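Local coordinates for protein vinylacetyl-CoA Delta-isomerase (Nitrosopumilus maritimus SCM1, PDB 6VJR) that probably dehydrates 4-hydroxybutyryl-CoA and isomerises vinylacetyl-CoA, using bound FAD and a [4Fe-4S] cluster with an adjoining iron ion, at residues 103-108 against 289-294; 11-16 against 28-33; 147-152 against 165-170; 389-394 against 424-429. All blocks are in the same frame, centred on the assembly; numbering follows the deposited sequence.

Interaction 1 (103-108 against 289-294). With FE (Fe (III) ion), chain I; SF4 (iron/sulfur cluster), chain E.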
# COMPACT_ATOMS: atom_id res chain seq x y z
N GLY A 103 8.47 -20.70 24.66
CA GLY A 103 9.30 -21.15 25.78
C GLY A 103 10.79 -20.96 25.51
O GLY A 103 11.57 -20.62 26.42
N MET A 104 11.20 -21.20 24.26
CA MET A 104 12.59 -20.99 23.87
C MET A 104 13.01 -19.53 24.05
O MET A 104 14.01 -19.24 24.69
CB MET A 104 12.79 -21.42 22.42
CG MET A 104 14.17 -21.23 21.87
SD MET A 104 14.26 -21.71 20.13
CE MET A 104 13.30 -20.40 19.39
N ASP A 105 12.13 -18.60 23.61
CA ASP A 105 12.41 -17.18 23.73
C ASP A 105 12.36 -16.73 25.20
O ASP A 105 13.15 -15.88 25.63
CB ASP A 105 11.47 -16.46 22.77
CG ASP A 105 11.73 -16.75 21.28
OD1 ASP A 105 12.91 -17.06 20.91
OD2 ASP A 105 10.79 -16.59 20.45
N ALA A 106 11.41 -17.27 25.96
CA ALA A 106 11.32 -17.00 27.39
C ALA A 106 12.62 -17.41 28.09
O ALA A 106 13.16 -16.63 28.87
CB ALA A 106 10.13 -17.72 28.00
N MET A 107 13.12 -18.61 27.79
CA MET A 107 14.31 -19.13 28.48
C MET A 107 15.54 -18.28 28.14
O MET A 107 16.37 -17.98 28.99
CB MET A 107 14.53 -20.61 28.20
CG MET A 107 13.43 -21.39 28.91
SD MET A 107 13.82 -23.07 29.35
CE MET A 107 13.83 -23.60 27.65
N ASN A 108 15.67 -17.95 26.85
CA ASN A 108 16.79 -17.15 26.40
C ASN A 108 16.77 -15.78 27.10
O ASN A 108 17.80 -15.29 27.54
CB ASN A 108 16.84 -17.13 24.88
CG ASN A 108 17.58 -18.34 24.34
OD1 ASN A 108 18.79 -18.31 24.12
ND2 ASN A 108 16.87 -19.44 24.15
N HIS A 289 11.25 -12.88 20.40
CA HIS A 289 10.03 -13.44 19.85
C HIS A 289 9.57 -12.70 18.58
O HIS A 289 9.04 -13.35 17.67
CB HIS A 289 8.93 -13.55 20.88
CG HIS A 289 7.90 -14.55 20.49
ND1 HIS A 289 8.16 -15.89 20.30
CD2 HIS A 289 6.60 -14.38 20.16
CE1 HIS A 289 7.02 -16.47 19.86
NE2 HIS A 289 6.06 -15.56 19.78
N ARG A 290 9.84 -11.40 18.49
CA ARG A 290 9.44 -10.60 17.34
C ARG A 290 10.16 -11.06 16.07
O ARG A 290 9.67 -10.85 14.98
CB ARG A 290 9.63 -9.11 17.63
CG ARG A 290 8.47 -8.61 18.48
CD ARG A 290 8.54 -7.19 18.91
NE ARG A 290 7.43 -6.86 19.79
CZ ARG A 290 7.43 -5.87 20.66
NH1 ARG A 290 8.35 -4.94 20.60
NH2 ARG A 290 6.54 -5.85 21.62
N ARG A 291 11.29 -11.78 16.17
CA ARG A 291 11.86 -12.37 14.97
C ARG A 291 11.77 -13.91 14.91
O ARG A 291 12.20 -14.50 13.90
CB ARG A 291 13.24 -11.86 14.62
CG ARG A 291 14.33 -11.93 15.64
CD ARG A 291 15.09 -13.27 15.72
NE ARG A 291 14.46 -14.23 16.62
CZ ARG A 291 15.09 -15.32 17.13
NH1 ARG A 291 16.31 -15.70 16.71
NH2 ARG A 291 14.46 -16.05 18.03
N SER A 292 11.12 -14.53 15.89
CA SER A 292 10.65 -15.90 15.75
C SER A 292 9.56 -16.03 14.70
O SER A 292 9.29 -17.15 14.22
CB SER A 292 10.27 -16.48 17.11
OG SER A 292 11.49 -16.71 17.84
N TYR A 293 8.97 -14.88 14.33
CA TYR A 293 7.94 -14.82 13.29
C TYR A 293 8.45 -15.20 11.90
O TYR A 293 7.66 -15.28 10.97
CB TYR A 293 7.15 -13.50 13.25
CG TYR A 293 6.29 -13.44 14.49
CD1 TYR A 293 5.01 -13.99 14.49
CD2 TYR A 293 6.76 -12.89 15.66
CE1 TYR A 293 4.26 -14.08 15.63
CE2 TYR A 293 6.02 -12.96 16.82
CZ TYR A 293 4.80 -13.60 16.81
OH TYR A 293 4.12 -13.76 17.95
N VAL A 294 9.74 -15.53 11.76
CA VAL A 294 10.20 -16.30 10.61
C VAL A 294 9.38 -17.58 10.42
O VAL A 294 9.23 -18.08 9.30
CB VAL A 294 11.69 -16.59 10.77
CG1 VAL A 294 12.19 -17.69 9.85
CG2 VAL A 294 12.47 -15.31 10.58
FE FE I . 3.96 -15.50 18.91
FE1 SF4 E . 4.86 -18.10 17.63
FE2 SF4 E . 4.97 -19.14 15.09
FE3 SF4 E . 3.80 -20.49 16.98
FE4 SF4 E . 6.47 -20.37 16.91
S1 SF4 E . 5.15 -21.44 15.46
S2 SF4 E . 5.11 -20.07 18.80
S3 SF4 E . 6.74 -18.16 16.23
S4 SF4 E . 3.14 -18.43 16.27

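Interaction 2 (11-16 against 28-33)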
# COMPACT_ATOMS: atom_id res chain seq x y z
N SER A 11 3.71 -38.95 26.97
CA SER A 11 3.98 -38.16 28.17
C SER A 11 2.80 -37.23 28.53
O SER A 11 2.71 -36.78 29.68
CB SER A 11 5.23 -37.29 27.99
OG SER A 11 4.92 -36.09 27.25
N LEU A 12 1.87 -37.00 27.59
CA LEU A 12 0.71 -36.12 27.81
C LEU A 12 -0.51 -36.87 28.34
O LEU A 12 -1.54 -36.24 28.63
CB LEU A 12 0.30 -35.41 26.51
CG LEU A 12 1.31 -34.44 25.92
CD1 LEU A 12 0.75 -33.82 24.65
CD2 LEU A 12 1.71 -33.40 26.95
N ARG A 13 -0.43 -38.20 28.35
CA ARG A 13 -1.55 -39.05 28.73
C ARG A 13 -1.62 -39.22 30.25
O ARG A 13 -0.61 -39.35 30.94
CB ARG A 13 -1.49 -40.45 28.11
CG ARG A 13 -1.70 -40.44 26.61
CD ARG A 13 -1.77 -41.85 26.08
NE ARG A 13 -1.96 -41.90 24.63
CZ ARG A 13 -3.13 -41.73 24.04
NH1 ARG A 13 -4.23 -41.54 24.74
NH2 ARG A 13 -3.19 -41.80 22.72
N GLY A 14 -2.85 -39.23 30.76
CA GLY A 14 -3.07 -39.60 32.14
C GLY A 14 -2.73 -38.49 33.13
O GLY A 14 -2.57 -38.85 34.31
N ARG A 15 -2.68 -37.20 32.70
CA ARG A 15 -2.22 -36.13 33.58
C ARG A 15 -3.33 -35.46 34.39
O ARG A 15 -3.06 -34.77 35.40
CB ARG A 15 -1.43 -35.06 32.85
CG ARG A 15 -0.30 -35.66 32.02
CD ARG A 15 0.73 -34.60 31.66
NE ARG A 15 0.15 -33.58 30.79
CZ ARG A 15 0.73 -32.43 30.45
NH1 ARG A 15 1.97 -32.19 30.82
NH2 ARG A 15 0.09 -31.56 29.71
N ASP A 16 -4.57 -35.64 33.98
CA ASP A 16 -5.70 -35.02 34.67
C ASP A 16 -5.56 -33.51 34.96
O ASP A 16 -6.01 -33.03 36.02
CB ASP A 16 -6.08 -35.82 35.91
CG ASP A 16 -7.50 -35.54 36.41
OD1 ASP A 16 -8.41 -35.34 35.55
OD2 ASP A 16 -7.69 -35.53 37.64
N GLU A 28 -9.14 -36.48 28.62
CA GLU A 28 -7.89 -36.84 28.00
C GLU A 28 -7.70 -35.99 26.75
O GLU A 28 -8.13 -36.36 25.65
CB GLU A 28 -7.88 -38.33 27.66
CG GLU A 28 -6.55 -38.76 27.05
CD GLU A 28 -5.36 -38.32 27.89
OE1 GLU A 28 -5.16 -39.00 28.95
OE2 GLU A 28 -4.70 -37.29 27.52
N PRO A 29 -6.97 -34.85 26.86
CA PRO A 29 -6.78 -33.98 25.70
C PRO A 29 -6.20 -34.70 24.49
O PRO A 29 -6.55 -34.37 23.35
CB PRO A 29 -5.91 -32.86 26.28
CG PRO A 29 -6.31 -32.82 27.74
CD PRO A 29 -6.35 -34.29 28.09
N VAL A 30 -5.32 -35.69 24.71
CA VAL A 30 -4.63 -36.37 23.62
C VAL A 30 -5.64 -37.04 22.70
O VAL A 30 -5.36 -37.27 21.53
CB VAL A 30 -3.62 -37.41 24.14
CG1 VAL A 30 -2.97 -38.20 23.01
CG2 VAL A 30 -2.54 -36.78 24.97
N ASP A 31 -6.79 -37.44 23.27
CA ASP A 31 -7.80 -38.14 22.51
C ASP A 31 -8.94 -37.23 22.04
O ASP A 31 -9.91 -37.72 21.46
CB ASP A 31 -8.35 -39.26 23.38
CG ASP A 31 -7.38 -40.40 23.65
OD1 ASP A 31 -6.43 -40.56 22.87
OD2 ASP A 31 -7.59 -41.09 24.65
N HIS A 32 -8.85 -35.94 22.29
CA HIS A 32 -9.92 -35.04 21.88
C HIS A 32 -9.61 -34.55 20.47
O HIS A 32 -8.56 -33.95 20.24
CB HIS A 32 -10.06 -33.86 22.83
CG HIS A 32 -11.29 -33.05 22.63
ND1 HIS A 32 -11.60 -32.39 21.47
CD2 HIS A 32 -12.31 -32.85 23.48
CE1 HIS A 32 -12.77 -31.78 21.64
NE2 HIS A 32 -13.21 -32.04 22.87
N PRO A 33 -10.50 -34.77 19.48
CA PRO A 33 -10.18 -34.40 18.10
C PRO A 33 -9.92 -32.92 17.84
O PRO A 33 -9.28 -32.56 16.86
CB PRO A 33 -11.39 -34.83 17.29
CG PRO A 33 -12.38 -35.39 18.25
CD PRO A 33 -11.81 -35.40 19.63

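Interaction 3 (147-152 against 165-170). With FAD (flavin-adenine dinucleotide), chain F.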
# COMPACT_ATOMS: atom_id res chain seq x y z
N MET A 147 3.26 -14.89 29.59
CA MET A 147 3.50 -13.50 29.94
C MET A 147 2.19 -12.72 30.04
O MET A 147 1.95 -12.04 31.03
CB MET A 147 4.46 -12.88 28.93
CG MET A 147 4.64 -11.38 29.12
SD MET A 147 6.02 -10.67 28.20
CE MET A 147 7.41 -11.42 29.06
N THR A 148 1.38 -12.78 29.00
CA THR A 148 0.25 -11.87 28.88
C THR A 148 -0.88 -12.20 29.83
O THR A 148 -1.57 -13.20 29.66
CB THR A 148 -0.25 -11.88 27.44
OG1 THR A 148 0.81 -11.76 26.50
CG2 THR A 148 -1.27 -10.77 27.26
N ASP A 149 -1.18 -11.25 30.73
CA ASP A 149 -2.31 -11.31 31.64
C ASP A 149 -3.54 -10.78 30.89
O ASP A 149 -3.46 -10.24 29.78
CB ASP A 149 -2.09 -10.45 32.87
CG ASP A 149 -0.74 -10.71 33.53
OD1 ASP A 149 0.25 -10.15 33.01
OD2 ASP A 149 -0.67 -11.57 34.43
N PRO A 150 -4.75 -10.98 31.45
CA PRO A 150 -5.95 -10.43 30.84
C PRO A 150 -5.96 -8.90 30.73
O PRO A 150 -6.51 -8.41 29.75
CB PRO A 150 -7.08 -10.98 31.69
CG PRO A 150 -6.49 -12.23 32.31
CD PRO A 150 -5.07 -11.84 32.57
N LYS A 151 -5.45 -8.23 31.76
CA LYS A 151 -5.12 -6.81 31.80
C LYS A 151 -6.27 -5.85 32.14
O LYS A 151 -5.99 -4.68 32.36
CB LYS A 151 -4.44 -6.31 30.53
CG LYS A 151 -3.10 -6.98 30.25
CD LYS A 151 -2.27 -6.34 29.15
CE LYS A 151 -2.99 -6.24 27.89
NZ LYS A 151 -2.24 -5.71 26.73
N GLY A 152 -7.54 -6.24 32.09
CA GLY A 152 -8.61 -5.33 32.52
C GLY A 152 -8.67 -4.05 31.70
O GLY A 152 -8.78 -4.06 30.46
N ASP A 165 -6.29 -8.98 40.68
CA ASP A 165 -5.94 -10.24 40.06
C ASP A 165 -5.87 -10.15 38.53
O ASP A 165 -5.52 -11.12 37.88
CB ASP A 165 -6.94 -11.32 40.44
CG ASP A 165 -6.95 -11.67 41.92
OD1 ASP A 165 -5.90 -11.48 42.59
OD2 ASP A 165 -8.02 -12.10 42.41
N LEU A 166 -6.21 -8.99 37.92
CA LEU A 166 -6.24 -8.88 36.46
C LEU A 166 -4.85 -8.90 35.84
O LEU A 166 -4.70 -9.09 34.62
CB LEU A 166 -7.06 -7.69 36.00
CG LEU A 166 -8.57 -7.79 36.26
CD1 LEU A 166 -9.35 -6.48 36.11
CD2 LEU A 166 -9.14 -8.81 35.30
N PHE A 167 -3.83 -8.71 36.69
CA PHE A 167 -2.47 -9.10 36.40
C PHE A 167 -2.04 -10.06 37.51
O PHE A 167 -2.40 -9.86 38.68
CB PHE A 167 -1.52 -7.89 36.39
CG PHE A 167 -1.69 -6.90 35.25
CD1 PHE A 167 -2.75 -5.99 35.27
CD2 PHE A 167 -0.79 -6.84 34.22
CE1 PHE A 167 -2.88 -5.06 34.27
CE2 PHE A 167 -0.95 -5.91 33.19
CZ PHE A 167 -1.98 -5.00 33.25
N THR A 168 -1.22 -11.04 37.15
CA THR A 168 -0.79 -12.09 38.06
C THR A 168 0.14 -11.54 39.16
O THR A 168 1.08 -10.79 38.90
CB THR A 168 -0.13 -13.19 37.24
OG1 THR A 168 -1.09 -13.76 36.36
CG2 THR A 168 0.42 -14.31 38.10
N ARG A 169 -0.15 -11.92 40.40
CA ARG A 169 0.56 -11.38 41.55
C ARG A 169 0.82 -12.43 42.64
O ARG A 169 0.16 -13.46 42.72
CB ARG A 169 -0.25 -10.24 42.17
CG ARG A 169 -1.59 -10.72 42.70
CD ARG A 169 -2.47 -9.55 43.10
NE ARG A 169 -3.80 -9.95 43.59
CZ ARG A 169 -4.20 -9.87 44.85
NH1 ARG A 169 -3.51 -9.16 45.68
NH2 ARG A 169 -5.36 -10.36 45.25
N ILE A 170 1.80 -12.11 43.48
CA ILE A 170 2.02 -12.85 44.70
C ILE A 170 0.95 -12.46 45.72
O ILE A 170 0.78 -11.28 46.02
CB ILE A 170 3.41 -12.52 45.26
CG1 ILE A 170 4.51 -12.83 44.24
CG2 ILE A 170 3.66 -13.23 46.58
CD1 ILE A 170 5.84 -12.16 44.55
PA FAD F . -4.90 -5.26 23.73
O1A FAD F . -3.75 -4.82 24.55
O2A FAD F . -6.24 -5.20 24.35
O5B FAD F . -4.76 -4.50 22.34
C5B FAD F . -5.91 -4.03 21.60
C4B FAD F . -5.57 -2.71 20.96
O4B FAD F . -5.48 -1.69 21.99
C3B FAD F . -4.25 -2.65 20.18
O3B FAD F . -4.40 -1.81 19.03
C2B FAD F . -3.29 -2.01 21.17
O2B FAD F . -2.15 -1.35 20.63
C1B FAD F . -4.22 -1.04 21.89
N9A FAD F . -3.80 -0.73 23.26
C8A FAD F . -3.76 -1.54 24.37
N7A FAD F . -3.36 -0.94 25.47
C5A FAD F . -3.09 0.35 25.05
C6A FAD F . -2.62 1.48 25.75
N6A FAD F . -2.40 1.48 27.06
N1A FAD F . -2.39 2.60 25.03
C2A FAD F . -2.67 2.59 23.72
N3A FAD F . -3.14 1.61 22.96
C4A FAD F . -3.33 0.49 23.69
N1 FAD F . 0.96 -14.24 25.07
C2 FAD F . 1.68 -15.03 25.94
O2 FAD F . 2.13 -14.61 27.01
N3 FAD F . 1.98 -16.33 25.56
C4 FAD F . 1.60 -16.95 24.41
O4 FAD F . 1.81 -18.13 24.21
C4X FAD F . 0.75 -16.13 23.55
N5 FAD F . 0.30 -16.67 22.41
C5X FAD F . -0.67 -15.97 21.73
C6 FAD F . -1.35 -16.57 20.66
C7 FAD F . -2.37 -15.91 19.98
C7M FAD F . -3.14 -16.63 18.90
C8 FAD F . -2.62 -14.55 20.26
C8M FAD F . -3.64 -13.78 19.47
C9 FAD F . -1.91 -13.91 21.25
C9A FAD F . -0.95 -14.62 22.01
N10 FAD F . -0.30 -14.04 23.10
C10 FAD F . 0.50 -14.79 23.96
C1' FAD F . -0.82 -12.73 23.54
C2' FAD F . -0.34 -11.49 22.82
O2' FAD F . 0.96 -11.17 23.34
C3' FAD F . -1.31 -10.33 23.07
O3' FAD F . -2.49 -10.65 22.35
C4' FAD F . -0.77 -8.93 22.75
O4' FAD F . 0.23 -8.55 23.70
C5' FAD F . -1.85 -7.87 22.73
O5' FAD F . -2.52 -7.84 23.98
P FAD F . -4.06 -7.98 24.08
O1P FAD F . -4.55 -9.20 23.42
O2P FAD F . -4.41 -7.76 25.49
O3P FAD F . -4.69 -6.78 23.23

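Interaction 4 (389-394 against 424-429)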
# COMPACT_ATOMS: atom_id res chain seq x y z
N VAL A 389 -14.91 -20.34 -0.76
CA VAL A 389 -15.90 -20.11 0.26
C VAL A 389 -17.27 -20.72 -0.03
O VAL A 389 -18.11 -20.63 0.84
CB VAL A 389 -16.03 -18.61 0.61
CG1 VAL A 389 -14.76 -18.09 1.27
CG2 VAL A 389 -16.46 -17.75 -0.59
N THR A 390 -17.52 -21.27 -1.21
CA THR A 390 -18.83 -21.82 -1.47
C THR A 390 -18.83 -23.33 -1.64
O THR A 390 -19.85 -23.92 -1.96
CB THR A 390 -19.46 -21.18 -2.70
OG1 THR A 390 -18.83 -21.65 -3.89
CG2 THR A 390 -19.48 -19.66 -2.71
N LEU A 391 -17.70 -23.99 -1.41
CA LEU A 391 -17.62 -25.42 -1.65
C LEU A 391 -18.56 -26.21 -0.72
O LEU A 391 -18.59 -25.99 0.50
CB LEU A 391 -16.19 -25.80 -1.30
CG LEU A 391 -15.78 -27.21 -1.70
CD1 LEU A 391 -15.79 -27.40 -3.22
CD2 LEU A 391 -14.41 -27.47 -1.15
N PRO A 392 -19.34 -27.17 -1.25
CA PRO A 392 -20.14 -28.06 -0.39
C PRO A 392 -19.28 -28.95 0.51
O PRO A 392 -18.07 -29.14 0.26
CB PRO A 392 -20.95 -28.86 -1.37
CG PRO A 392 -21.05 -27.95 -2.60
CD PRO A 392 -19.67 -27.32 -2.67
N SER A 393 -19.91 -29.47 1.57
CA SER A 393 -19.25 -30.31 2.55
C SER A 393 -18.78 -31.64 1.97
O SER A 393 -19.30 -32.14 0.97
CB SER A 393 -20.19 -30.59 3.72
OG SER A 393 -21.16 -31.59 3.40
N GLU A 394 -17.80 -32.24 2.65
CA GLU A 394 -17.39 -33.59 2.32
C GLU A 394 -18.53 -34.60 2.44
O GLU A 394 -18.62 -35.52 1.65
CB GLU A 394 -16.23 -34.03 3.22
CG GLU A 394 -15.73 -35.42 2.87
CD GLU A 394 -14.55 -35.93 3.65
OE1 GLU A 394 -14.04 -35.22 4.53
OE2 GLU A 394 -14.11 -37.06 3.31
N ILE A 424 -7.38 -28.89 -1.83
CA ILE A 424 -6.50 -27.73 -1.87
C ILE A 424 -7.31 -26.45 -1.55
O ILE A 424 -6.84 -25.57 -0.84
CB ILE A 424 -5.66 -27.62 -3.15
CG1 ILE A 424 -4.41 -26.79 -2.86
CG2 ILE A 424 -6.47 -27.07 -4.32
CD1 ILE A 424 -3.36 -27.56 -2.07
N LEU A 425 -8.55 -26.36 -2.03
CA LEU A 425 -9.41 -25.24 -1.68
C LEU A 425 -9.66 -25.15 -0.17
O LEU A 425 -9.58 -24.06 0.42
CB LEU A 425 -10.73 -25.29 -2.46
CG LEU A 425 -10.63 -25.03 -3.97
CD1 LEU A 425 -11.85 -25.55 -4.67
CD2 LEU A 425 -10.48 -23.55 -4.21
N ARG A 426 -9.92 -26.30 0.45
CA ARG A 426 -10.09 -26.35 1.92
C ARG A 426 -8.82 -25.89 2.64
O ARG A 426 -8.90 -25.26 3.68
CB ARG A 426 -10.55 -27.73 2.40
CG ARG A 426 -12.01 -27.99 2.00
CD ARG A 426 -12.96 -27.05 2.72
NE ARG A 426 -14.32 -27.55 2.58
CZ ARG A 426 -15.40 -26.76 2.36
NH1 ARG A 426 -15.30 -25.47 2.58
NH2 ARG A 426 -16.56 -27.31 2.02
N LEU A 427 -7.63 -26.27 2.14
CA LEU A 427 -6.39 -25.81 2.73
C LEU A 427 -6.32 -24.28 2.73
O LEU A 427 -5.98 -23.64 3.76
CB LEU A 427 -5.16 -26.49 2.16
CG LEU A 427 -3.84 -26.08 2.80
CD1 LEU A 427 -3.77 -26.43 4.27
CD2 LEU A 427 -2.70 -26.69 2.03
N ILE A 428 -6.63 -23.68 1.58
CA ILE A 428 -6.63 -22.21 1.46
C ILE A 428 -7.64 -21.59 2.42
O ILE A 428 -7.31 -20.64 3.13
CB ILE A 428 -6.83 -21.76 0.01
CG1 ILE A 428 -5.69 -22.26 -0.87
CG2 ILE A 428 -6.91 -20.24 -0.05
CD1 ILE A 428 -5.89 -22.06 -2.36
N GLU A 429 -8.85 -22.14 2.48
CA GLU A 429 -9.86 -21.66 3.43
C GLU A 429 -9.34 -21.73 4.87
O GLU A 429 -9.46 -20.80 5.66
CB GLU A 429 -11.15 -22.45 3.25
CG GLU A 429 -12.31 -21.94 4.08
CD GLU A 429 -13.48 -22.93 4.30
OE1 GLU A 429 -13.27 -24.16 4.12
OE2 GLU A 429 -14.61 -22.50 4.65
O HOH W 1 -16.98 -23.37 1.57

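Interaction 1 (103-108 against 289-294)
A single carboxylate oxygen, OD2 of Asp-105, takes two strong hydrogen bonds at once, one of them from a histidine that ligates iron. His-289 reaches it with ND1 (ND1 to OD2 2.7 Å), the oxygen lying near the imidazole plane and accepting through its anti lone pair, while the carboxylate is turned 69° from the ring. Ser-292 donates through OG to the syn side of the same atom (OG to OD2 2.7 Å). With CG anti to the backbone N (chi1 -159°), His-289 presents its other nitrogen to the metal, NE2 standing 2.3 Å from FE; Tyr-293 OH binds the same ion at 2.0 Å, and Glu-443 adds a further ligand. This is a His-carboxylate hydrogen bond, with Asp-105 in the second shell of the iron, bridging helix 101-121 to helix 278-292 beside the [4Fe-4S] cluster. Held at ND1 and NE2, the ring has little freedom to rotate; the carboxylate would be expected to make it a more electron-rich ligand. The second oxygen faces Arg-291, whose chain, bent at chi2 and chi3, brings NH2 to 3.4 Å from Asp-105 OD1 in a long salt bridge; Gln-83 takes NH1 of that guanidinium.

Interaction 2 (11-16 against 28-33)
Arg-13 and Val-30 cross at about a right angle, the extended arginine chain carrying its guanidinium over the valine so that CG1 lies under one face, offset toward the rim (Val-30 CG1 to Arg-13 NH2 3.6 Å). The contact closes the base of a beta-hairpin: the loop after helix 5-11 meets the 3-10 turn 29-31, and the hairpin strands 19-21 and 24-25 lie between them in the chain. Asp-31 approaches the same guanidinium at its edge, the two planes 48° apart, and forms a salt bridge through Arg-13 NH1 and Asp-31 OD1 (3.0 Å); the nitrogen meets that oxygen from above the carboxylate plane. Beside this salt bridge near the surface, Leu-12 points at Val-30 and packs CB against CG2 at 3.5 Å, the buried apolar part of the contact. Glu-28 links the two backbones. Its chain leaves with CG anti to the backbone N and folds at chi2 (51°), which turns the carboxylate back over its own turn: OE2 takes the N-H of Val-30 on its anti lone pair (Val-30 N to Glu-28 OE2 3.3 Å). The other oxygen reaches across to Gly-14, a residue of positive phi, whose N-H points almost straight at the syn lone pair of Glu-28 OE1, N to OE1 2.9 Å.

Interaction 3 (147-152 against 165-170)
A loop, 147-152, and the segment leading into strand 169-173 meet in roughly opposite directions, closest where Lys-151 faces Leu-166 and Asp-149 faces Phe-167. One main-chain hydrogen bond joins them, from Lys-151 N to Leu-166 O at 3.1 Å, its donor above the carbonyl plane. Lys-151 and Gly-152 both have positive phi, and Leu-166 CD1 packs directly on Gly-152 CA (3.8 Å), where glycine presents no side chain. Asp-149 grips Thr-168, just before strand 169-173, with one oxygen: OD2 accepts Thr-168 N (2.8 Å) from well above the carboxylate plane and Thr-168 OG1 (2.9 Å) nearly along its C-O axis, and Lys-184 adds a salt bridge to the same atom. The loop leaves strand 143-146, in the beta part of what is probably an acyl-CoA dehydrogenase-like fold, and binds an FAD that Asp-382, Gly-386 and His-321 of the second subunit also hold. Backbone N-H groups of Met-147 and Thr-148 converge on flavin O2, each 2.8 Å from it, while Thr-148 OG1 donates to flavin N1; these contacts would be expected to favour negative charge at this end of the flavin. Phe-167 turns one ring face to Lys-151 CA in a CH-pi contact (4.2 Å to the centroid). The Lys-151 chain turns at chi3 (-55°) and its NZ donates to O1A of the FAD diphosphate, 2.8 Å away.

Interaction 4 (389-394 against 424-429)
This is a buried helix-to-loop contact in the C-terminal helical part of the chain, a region that belongs to the acyl-CoA dehydrogenase clan. The segment leaving the short helix 387-390 lies across helix 418-432, and a single arginine carries most of the junction. Arg-426 leaves the helix with CG anti to its carbonyl carbon and bends at chi2 (-66°), so that the guanidinium swings over to Leu-391. There it meets the leucine in two ways. Leu-391, its CG anti to the backbone N, lies over one guanidinium face, with CD2 3.7 Å from Arg-426 CZ and offset toward the rim; on the polar side, Arg-426 NH2 donates to Leu-391 O at 2.9 Å. That bond comes from far above the carbonyl plane, 64° out of it, with an N-H...O angle of 146°. The charge is shared further: Arg-426 NH1 forms a salt bridge with Glu-429 OE1 (2.9 Å), one helical turn on, and NE pairs with Asp-244. Glu-429 also holds Arg-236, one of the sodium-site residues. On the apolar side, Leu-391 CD2 just reaches Leu-425 CB at 4.5 Å. Ser-393 is the N-cap of the helix that follows: its side chain caps a backbone N-H just past the segment, and OG is hydrogen-bonded to Asp-396. The second subunit packs against the contact, with its Ile-227 on Pro-392 and its Arg-230 on Arg-426. A water completes the join, accepting from Arg-426 NH1 at 2.9 Å and donating to Leu-391 O at 3.3 Å.

Interactions 1, 3 and 4 are buried, whereas interaction 2 is only partly so and lies away from the cofactors. Interaction 1, nearest the centre of the chain, joins the N-terminal and C-terminal parts of the chain, and interaction 3 is nested within the loop it closes, their nearest atoms about 7 Å apart. Both use an aspartate oxygen shared by several donors, in one case behind an iron ligand and in the other within the flavin-binding loop. Interactions 2 and 4 instead rely on an arginine that combines an aliphatic face contact with polar bonds at its nitrogens, one closing a local hairpin, the other tying helix to loop. Interactions 3 and 4, with centres about 39 Å apart, both touch the second subunit.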